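Local coordinates for thiamine-monophosphate kinase (Stenotrophomonas maltophilia, PDB 6XEP), which probably catalyses the ATP-dependent phosphorylation of thiamine monophosphate to thiamine diphosphate, the active form of vitamin B1, at residues 19-30 / 115-126. Numbering follows the deposited sequence.
With NA (sodium ion), chain D.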
ATOM      1  N   ARG A  19       0.167  19.247   6.018  1.00 14.92           N
ATOM      2  CA  ARG A  19      -1.230  18.880   6.207  0.53 18.41           C
ATOM      3  C   ARG A  19      -1.363  17.517   6.881  1.00 15.99           C
ATOM      4  O   ARG A  19      -2.295  17.313   7.669  1.00 16.20           O
ATOM      5  CB  ARG A  19      -1.967  18.932   4.870  0.53 17.82           C
ATOM      6  CG  ARG A  19      -2.166  20.375   4.373  0.53 18.41           C
ATOM      7  CD  ARG A  19      -3.189  20.430   3.242  0.53 19.76           C
ATOM      8  NE  ARG A  19      -2.610  20.087   1.947  0.53 17.08           N
ATOM      9  CZ  ARG A  19      -3.311  20.007   0.818  0.53 17.61           C
ATOM     10  NH1 ARG A  19      -2.712  19.685  -0.319  0.53 19.67           N
ATOM     11  NH2 ARG A  19      -4.618  20.245   0.825  0.53 14.45           N
ATOM     12  N   ILE A  20      -0.434  16.588   6.623  1.00 13.13           N
ATOM     13  CA  ILE A  20      -0.444  15.318   7.349  1.00 14.16           C
ATOM     14  C   ILE A  20      -0.312  15.563   8.847  1.00 13.69           C
ATOM     15  O   ILE A  20      -1.112  15.068   9.649  1.00 17.87           O
ATOM     16  CB  ILE A  20       0.672  14.391   6.842  1.00 12.73           C
ATOM     17  CG1 ILE A  20       0.311  13.836   5.458  1.00 14.99           C
ATOM     18  CG2 ILE A  20       0.899  13.213   7.837  1.00 17.56           C
ATOM     19  CD1 ILE A  20       1.479  13.220   4.753  1.00 20.79           C
ATOM     20  N   ARG A  21       0.708  16.329   9.251  1.00 20.03           N
ATOM     21  CA  ARG A  21       0.946  16.545  10.674  1.00 16.71           C
ATOM     22  C   ARG A  21      -0.202  17.302  11.328  1.00 23.44           C
ATOM     23  O   ARG A  21      -0.537  17.045  12.489  1.00 24.19           O
ATOM     24  CB  ARG A  21       2.254  17.307  10.898  1.00 16.50           C
ATOM     25  CG  ARG A  21       3.512  16.530  10.572  1.00 19.81           C
ATOM     26  CD  ARG A  21       4.738  17.416  10.815  1.00 27.87           C
ATOM     27  NE  ARG A  21       5.943  16.852  10.215  1.00 33.23           N
ATOM     28  CZ  ARG A  21       7.042  17.554   9.949  1.00 41.33           C
ATOM     29  NH1 ARG A  21       7.096  18.854  10.230  1.00 46.63           N
ATOM     30  NH2 ARG A  21       8.090  16.957   9.398  1.00 44.93           N
ATOM     31  N   ALA A  22      -0.808  18.252  10.609  1.00 17.68           N
ATOM     32  CA  ALA A  22      -1.915  18.995  11.192  1.00 19.30           C
ATOM     33  C   ALA A  22      -3.013  18.044  11.637  1.00 23.88           C
ATOM     34  O   ALA A  22      -3.684  18.281  12.654  1.00 24.60           O
ATOM     35  CB  ALA A  22      -2.444  20.009  10.179  1.00 25.54           C
ATOM     36  N   ARG A  23      -3.166  16.939  10.921  1.00 18.88           N
ATOM     37  CA  ARG A  23      -4.199  15.962  11.224  1.00 20.13           C
ATOM     38  C   ARG A  23      -3.762  14.934  12.266  1.00 27.52           C
ATOM     39  O   ARG A  23      -4.582  14.527  13.095  1.00 29.61           O
ATOM     40  CB  ARG A  23      -4.639  15.301   9.920  1.00 18.85           C
ATOM     41  CG  ARG A  23      -5.434  16.285   9.052  1.00 17.76           C
ATOM     42  CD  ARG A  23      -5.414  15.952   7.562  1.00 20.51           C
ATOM     43  NE  ARG A  23      -6.314  16.861   6.849  1.00 15.83           N
ATOM     44  CZ  ARG A  23      -6.021  18.122   6.531  1.00 20.59           C
ATOM     45  NH1 ARG A  23      -4.831  18.632   6.851  1.00 17.68           N
ATOM     46  NH2 ARG A  23      -6.931  18.884   5.916  1.00 18.67           N
ATOM     47  N   THR A  24      -2.489  14.530  12.293  1.00 18.82           N
ATOM     48  CA  THR A  24      -2.057  13.619  13.349  1.00 18.62           C
ATOM     49  C   THR A  24      -1.951  14.312  14.708  1.00 23.15           C
ATOM     50  O   THR A  24      -2.012  13.641  15.744  1.00 22.53           O
ATOM     51  CB  THR A  24      -0.714  12.984  12.986  1.00 18.77           C
ATOM     52  OG1 THR A  24       0.278  14.013  12.857  1.00 21.15           O
ATOM     53  CG2 THR A  24      -0.824  12.193  11.688  1.00 16.75           C
ATOM     54  N   LEU A  25      -1.795  15.643  14.735  1.00 22.53           N
ATOM     55  CA  LEU A  25      -1.720  16.342  16.011  1.00 24.28           C
ATOM     56  C   LEU A  25      -3.012  16.184  16.802  1.00 28.28           C
ATOM     57  O   LEU A  25      -2.985  16.186  18.034  1.00 34.66           O
ATOM     58  CB  LEU A  25      -1.402  17.824  15.778  1.00 22.93           C
ATOM     59  CG  LEU A  25      -0.995  18.663  16.991  1.00 41.97           C
ATOM     60  CD1 LEU A  25       0.294  18.141  17.596  1.00 30.36           C
ATOM     61  CD2 LEU A  25      -0.859  20.151  16.632  1.00 35.78           C
ATOM     62  N   GLU A  26      -4.145  16.015  16.115  1.00 25.81           N
ATOM     63  CA  GLU A  26      -5.442  15.915  16.772  1.00 36.83           C
ATOM     64  C   GLU A  26      -5.918  14.475  16.931  1.00 35.18           C
ATOM     65  O   GLU A  26      -7.104  14.253  17.195  1.00 40.63           O
ATOM     66  CB  GLU A  26      -6.492  16.724  16.000  1.00 37.51           C
ATOM     67  CG  GLU A  26      -6.115  18.186  15.711  1.00 37.26           C
ATOM     68  CD  GLU A  26      -5.811  19.009  16.962  1.00 50.54           C
ATOM     69  OE1 GLU A  26      -6.267  18.646  18.069  1.00 46.13           O
ATOM     70  OE2 GLU A  26      -5.105  20.038  16.833  1.00 53.89           O
ATOM     71  N   ARG A  27      -5.031  13.496  16.764  1.00 29.67           N
ATOM     72  CA  ARG A  27      -5.368  12.076  16.862  1.00 23.39           C
ATOM     73  C   ARG A  27      -4.535  11.480  17.987  1.00 24.81           C
ATOM     74  O   ARG A  27      -3.306  11.416  17.878  1.00 27.47           O
ATOM     75  CB  ARG A  27      -5.083  11.369  15.539  1.00 19.43           C
ATOM     76  CG  ARG A  27      -6.059  11.712  14.434  1.00 23.86           C
ATOM     77  CD  ARG A  27      -7.338  10.907  14.608  1.00 24.86           C
ATOM     78  NE  ARG A  27      -7.078   9.484  14.450  1.00 23.57           N
ATOM     79  CZ  ARG A  27      -7.310   8.806  13.334  1.00 20.82           C
ATOM     80  NH1 ARG A  27      -7.812   9.421  12.263  1.00 19.43           N
ATOM     81  NH2 ARG A  27      -7.030   7.511  13.283  1.00 17.81           N
ATOM     82  N   ASP A  28      -5.179  11.035  19.070  1.00 23.87           N
ATOM     83  CA  ASP A  28      -4.419  10.480  20.185  0.57 27.45           C
ATOM     84  C   ASP A  28      -3.853   9.091  19.893  1.00 26.87           C
ATOM     85  O   ASP A  28      -3.029   8.602  20.675  1.00 30.76           O
ATOM     86  CB  ASP A  28      -5.289  10.426  21.446  0.57 30.69           C
ATOM     87  CG  ASP A  28      -5.672  11.804  21.956  0.57 32.76           C
ATOM     88  OD1 ASP A  28      -5.159  12.819  21.436  0.57 30.28           O
ATOM     89  OD2 ASP A  28      -6.498  11.863  22.892  0.57 41.48           O
ATOM     90  N   ASP A  29      -4.269   8.445  18.800  1.00 22.83           N
ATOM     91  CA  ASP A  29      -3.783   7.116  18.431  1.00 23.40           C
ATOM     92  C   ASP A  29      -2.622   7.166  17.443  1.00 19.88           C
ATOM     93  O   ASP A  29      -2.189   6.118  16.954  1.00 21.26           O
ATOM     94  CB  ASP A  29      -4.916   6.276  17.828  1.00 20.68           C
ATOM     95  CG  ASP A  29      -5.552   6.942  16.624  1.00 20.59           C
ATOM     96  OD1 ASP A  29      -5.821   8.162  16.698  1.00 23.37           O
ATOM     97  OD2 ASP A  29      -5.785   6.250  15.616  1.00 22.30           O
ATOM     98  N   ILE A  30      -2.116   8.353  17.130  1.00 17.53           N
ATOM     99  CA  ILE A  30      -1.041   8.521  16.160  1.00 17.63           C
ATOM    100  C   ILE A  30       0.026   9.398  16.792  1.00 20.46           C
ATOM    101  O   ILE A  30      -0.254  10.539  17.177  1.00 23.76           O
ATOM    102  CB  ILE A  30      -1.537   9.167  14.865  1.00 17.12           C
ATOM    103  CG1 ILE A  30      -2.746   8.409  14.307  1.00 15.06           C
ATOM    104  CG2 ILE A  30      -0.394   9.290  13.859  1.00 16.61           C
ATOM    105  CD1 ILE A  30      -3.305   9.018  13.077  1.00 16.99           C
ATOM    106  N   PHE A 115      -7.567  14.949   1.089  1.00 12.69           N
ATOM    107  CA  PHE A 115      -7.940  15.380   2.427  1.00 13.92           C
ATOM    108  C   PHE A 115      -9.388  15.815   2.491  1.00 14.54           C
ATOM    109  O   PHE A 115     -10.018  15.667   3.540  1.00 15.64           O
ATOM    110  CB  PHE A 115      -7.044  16.528   2.911  1.00 14.32           C
ATOM    111  CG  PHE A 115      -5.616  16.124   3.132  1.00 15.86           C
ATOM    112  CD1 PHE A 115      -5.298  15.097   4.015  1.00 16.72           C
ATOM    113  CD2 PHE A 115      -4.588  16.762   2.443  1.00 15.74           C
ATOM    114  CE1 PHE A 115      -3.968  14.726   4.227  1.00 17.09           C
ATOM    115  CE2 PHE A 115      -3.256  16.406   2.656  1.00 18.99           C
ATOM    116  CZ  PHE A 115      -2.950  15.380   3.546  1.00 17.88           C
ATOM    117  N   ALA A 116      -9.938  16.361   1.402  1.00 14.11           N
ATOM    118  CA  ALA A 116     -11.354  16.715   1.439  1.00 16.77           C
ATOM    119  C   ALA A 116     -12.195  15.508   1.818  1.00 15.48           C
ATOM    120  O   ALA A 116     -13.094  15.607   2.658  1.00 16.95           O
ATOM    121  CB  ALA A 116     -11.819  17.286   0.099  1.00 16.53           C
ATOM    122  N   LEU A 117     -11.905  14.350   1.220  1.00 16.18           N
ATOM    123  CA  LEU A 117     -12.642  13.133   1.556  1.00 15.50           C
ATOM    124  C   LEU A 117     -12.148  12.503   2.859  1.00 13.12           C
ATOM    125  O   LEU A 117     -12.958  12.079   3.685  1.00 14.67           O
ATOM    126  CB  LEU A 117     -12.535  12.132   0.407  1.00 11.34           C
ATOM    127  CG  LEU A 117     -13.218  10.794   0.643  1.00 12.58           C
ATOM    128  CD1 LEU A 117     -14.706  10.971   0.875  1.00 16.88           C
ATOM    129  CD2 LEU A 117     -12.944   9.873  -0.557  1.00 13.11           C
ATOM    130  N   ALA A 118     -10.828  12.449   3.061  1.00 15.82           N
ATOM    131  CA  ALA A 118     -10.277  11.811   4.252  1.00 14.95           C
ATOM    132  C   ALA A 118     -10.796  12.457   5.528  1.00 17.94           C
ATOM    133  O   ALA A 118     -11.121  11.753   6.493  1.00 16.69           O
ATOM    134  CB  ALA A 118      -8.749  11.876   4.227  1.00 14.59           C
ATOM    135  N   ASP A 119     -10.860  13.795   5.562  1.00 16.40           N
ATOM    136  CA  ASP A 119     -11.326  14.496   6.754  1.00 18.33           C
ATOM    137  C   ASP A 119     -12.760  14.135   7.104  1.00 20.98           C
ATOM    138  O   ASP A 119     -13.125  14.122   8.284  1.00 21.53           O
ATOM    139  CB  ASP A 119     -11.216  16.015   6.564  1.00 16.08           C
ATOM    140  CG  ASP A 119      -9.777  16.481   6.482  1.00 21.64           C
ATOM    141  OD1 ASP A 119      -8.872  15.630   6.664  1.00 21.72           O
ATOM    142  OD2 ASP A 119      -9.553  17.690   6.238  1.00 21.64           O
ATOM    143  N   GLN A 120     -13.593  13.880   6.101  1.00 19.13           N
ATOM    144  CA  GLN A 120     -14.987  13.549   6.373  1.00 19.97           C
ATOM    145  C   GLN A 120     -15.145  12.228   7.104  1.00 23.21           C
ATOM    146  O   GLN A 120     -16.190  11.993   7.715  1.00 23.77           O
ATOM    147  CB  GLN A 120     -15.771  13.474   5.067  1.00 29.03           C
ATOM    148  CG  GLN A 120     -16.064  14.801   4.434  1.00 30.04           C
ATOM    149  CD  GLN A 120     -16.751  14.631   3.095  1.00 36.64           C
ATOM    150  OE1 GLN A 120     -17.637  13.789   2.948  1.00 35.81           O
ATOM    151  NE2 GLN A 120     -16.336  15.415   2.109  1.00 34.02           N
ATOM    152  N   HIS A 121     -14.169  11.333   7.004  1.00 18.90           N
ATOM    153  CA  HIS A 121     -14.308   9.990   7.556  1.00 22.22           C
ATOM    154  C   HIS A 121     -13.254   9.703   8.606  1.00 24.74           C
ATOM    155  O   HIS A 121     -13.109   8.550   9.040  1.00 21.48           O
ATOM    156  CB  HIS A 121     -14.279   8.980   6.418  1.00 17.27           C
ATOM    157  CG  HIS A 121     -15.409   9.176   5.464  1.00 20.97           C
ATOM    158  ND1 HIS A 121     -16.725   8.967   5.827  1.00 26.06           N
ATOM    159  CD2 HIS A 121     -15.438   9.643   4.195  1.00 20.04           C
ATOM    160  CE1 HIS A 121     -17.510   9.262   4.805  1.00 20.07           C
ATOM    161  NE2 HIS A 121     -16.754   9.665   3.801  1.00 22.18           N
ATOM    162  N   ASP A 122     -12.541  10.745   9.033  1.00 18.24           N
ATOM    163  CA  ASP A 122     -11.538  10.650  10.089  0.41 22.18           C
ATOM    164  C   ASP A 122     -10.531   9.542   9.804  1.00 20.75           C
ATOM    165  O   ASP A 122     -10.136   8.792  10.695  1.00 19.94           O
ATOM    166  CB  ASP A 122     -12.196  10.452  11.454  0.59 24.02           C
ATOM    167  CG  ASP A 122     -12.946  11.689  11.923  0.59 28.89           C
ATOM    168  OD1 ASP A 122     -12.558  12.807  11.535  0.59 33.15           O
ATOM    169  OD2 ASP A 122     -13.920  11.546  12.684  0.59 35.73           O
ATOM    170  N   ILE A 123     -10.111   9.430   8.546  1.00 16.96           N
ATOM    171  CA  ILE A 123      -9.014   8.525   8.209  1.00 15.69           C
ATOM    172  C   ILE A 123      -7.764   9.373   8.002  1.00 17.96           C
ATOM    173  O   ILE A 123      -7.808  10.409   7.325  1.00 16.85           O
ATOM    174  CB  ILE A 123      -9.335   7.641   6.985  1.00 15.06           C
ATOM    175  CG1 ILE A 123      -8.223   6.592   6.799  1.00 13.50           C
ATOM    176  CG2 ILE A 123      -9.515   8.464   5.699  1.00 14.61           C
ATOM    177  CD1 ILE A 123      -8.473   5.546   5.657  1.00 12.64           C
ATOM    178  N   ALA A 124      -6.667   8.978   8.636  1.00 14.70           N
ATOM    179  CA  ALA A 124      -5.457   9.790   8.678  1.00 13.05           C
ATOM    180  C   ALA A 124      -4.392   9.188   7.772  1.00 14.42           C
ATOM    181  O   ALA A 124      -4.011   8.026   7.942  1.00 14.55           O
ATOM    182  CB  ALA A 124      -4.938   9.907  10.108  1.00 13.84           C
ATOM    183  N   LEU A 125      -3.900   9.987   6.817  1.00 15.25           N
ATOM    184  CA  LEU A 125      -2.725   9.600   6.042  1.00 12.33           C
ATOM    185  C   LEU A 125      -1.512   9.604   6.969  1.00 14.44           C
ATOM    186  O   LEU A 125      -1.205  10.634   7.572  1.00 15.09           O
ATOM    187  CB  LEU A 125      -2.529  10.569   4.875  1.00 14.59           C
ATOM    188  CG  LEU A 125      -1.321  10.367   3.956  1.00 15.98           C
ATOM    189  CD1 LEU A 125      -1.325   8.988   3.278  1.00 15.24           C
ATOM    190  CD2 LEU A 125      -1.318  11.460   2.888  1.00 17.15           C
ATOM    191  N   ILE A 126      -0.821   8.469   7.114  1.00 13.38           N
ATOM    192  CA  ILE A 126       0.275   8.399   8.075  1.00 16.00           C
ATOM    193  C   ILE A 126       1.607   8.013   7.452  1.00 16.39           C
ATOM    194  O   ILE A 126       2.601   7.918   8.176  1.00 20.58           O
ATOM    195  CB  ILE A 126      -0.056   7.468   9.267  1.00 12.35           C
ATOM    196  CG1 ILE A 126      -0.599   6.097   8.814  1.00 16.98           C
ATOM    197  CG2 ILE A 126      -1.056   8.168  10.225  1.00 14.20           C
ATOM    198  CD1 ILE A 126       0.439   5.157   8.240  1.00 16.45           C
TER
HETATM  199 NA    NA D 403      -1.181  12.540  17.723  1.00 24.65          NA
HETATM  200  O   HOH W   1      -2.666  12.738   8.647  1.00 15.61           O
HETATM  201  O   HOH W   2       1.282  13.608  16.912  0.52 24.65           O
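Arg-23 meets Asp-119 and Phe-115 on the last turns of helix 104-120, where helix 17-24 packs on the end of that helix and the start of strand 124-132, in the PurM-like half of the fold. The strand forms one edge of the four-stranded sheet within this chain. The charged part of this contact illustrates how one guanidinium can serve several partners. Arg-23 grips the carboxylate side-on, NE to OD1 of Asp-119 at 2.8 Å and NH2 to OD2 at 2.9 Å, each oxygen using its syn lone pair, with the two planes 22° apart. Its remaining nitrogen, NH1, returns to Arg-19 O of its own helix at 3.0 Å, and these three bonds fix the rotation of the group. One face of the guanidinium lies over Phe-115 in an off-centre cation-pi contact. Arg-19 CB touches CE2 of the same ring at 3.6 Å; in the conformer given, a bend at chi3 (-82°) lays one guanidinium face over the CD2 side, with NH2 also in a salt bridge to Asp-112.

The apolar contacts continue from the Phe-115 ring to strand 124-132. Ile-20 presents CG1 to the ring edge and CD1 to CD2 of Leu-125, and Ile-30 sets CD1 against CB of Ala-124 (3.5 Å) and CG2 of Ile-126, which also packs on Val-51 of the second subunit.

Beyond the helix, two consecutive type I turns place the carbonyls of Thr-24, Arg-27 and Ile-30 around a sodium ion. Asp-29 clasps NE and NH2 of Arg-27 through nearly straight bonds; the remaining nitrogen, NH1, comes to 2.9 Å of Asp-122 O in a weak, strongly bent bond (117°). A water bridges the facing backbones, donating to Ile-20 O at 3.0 Å and to Leu-125 O at 2.8 Å.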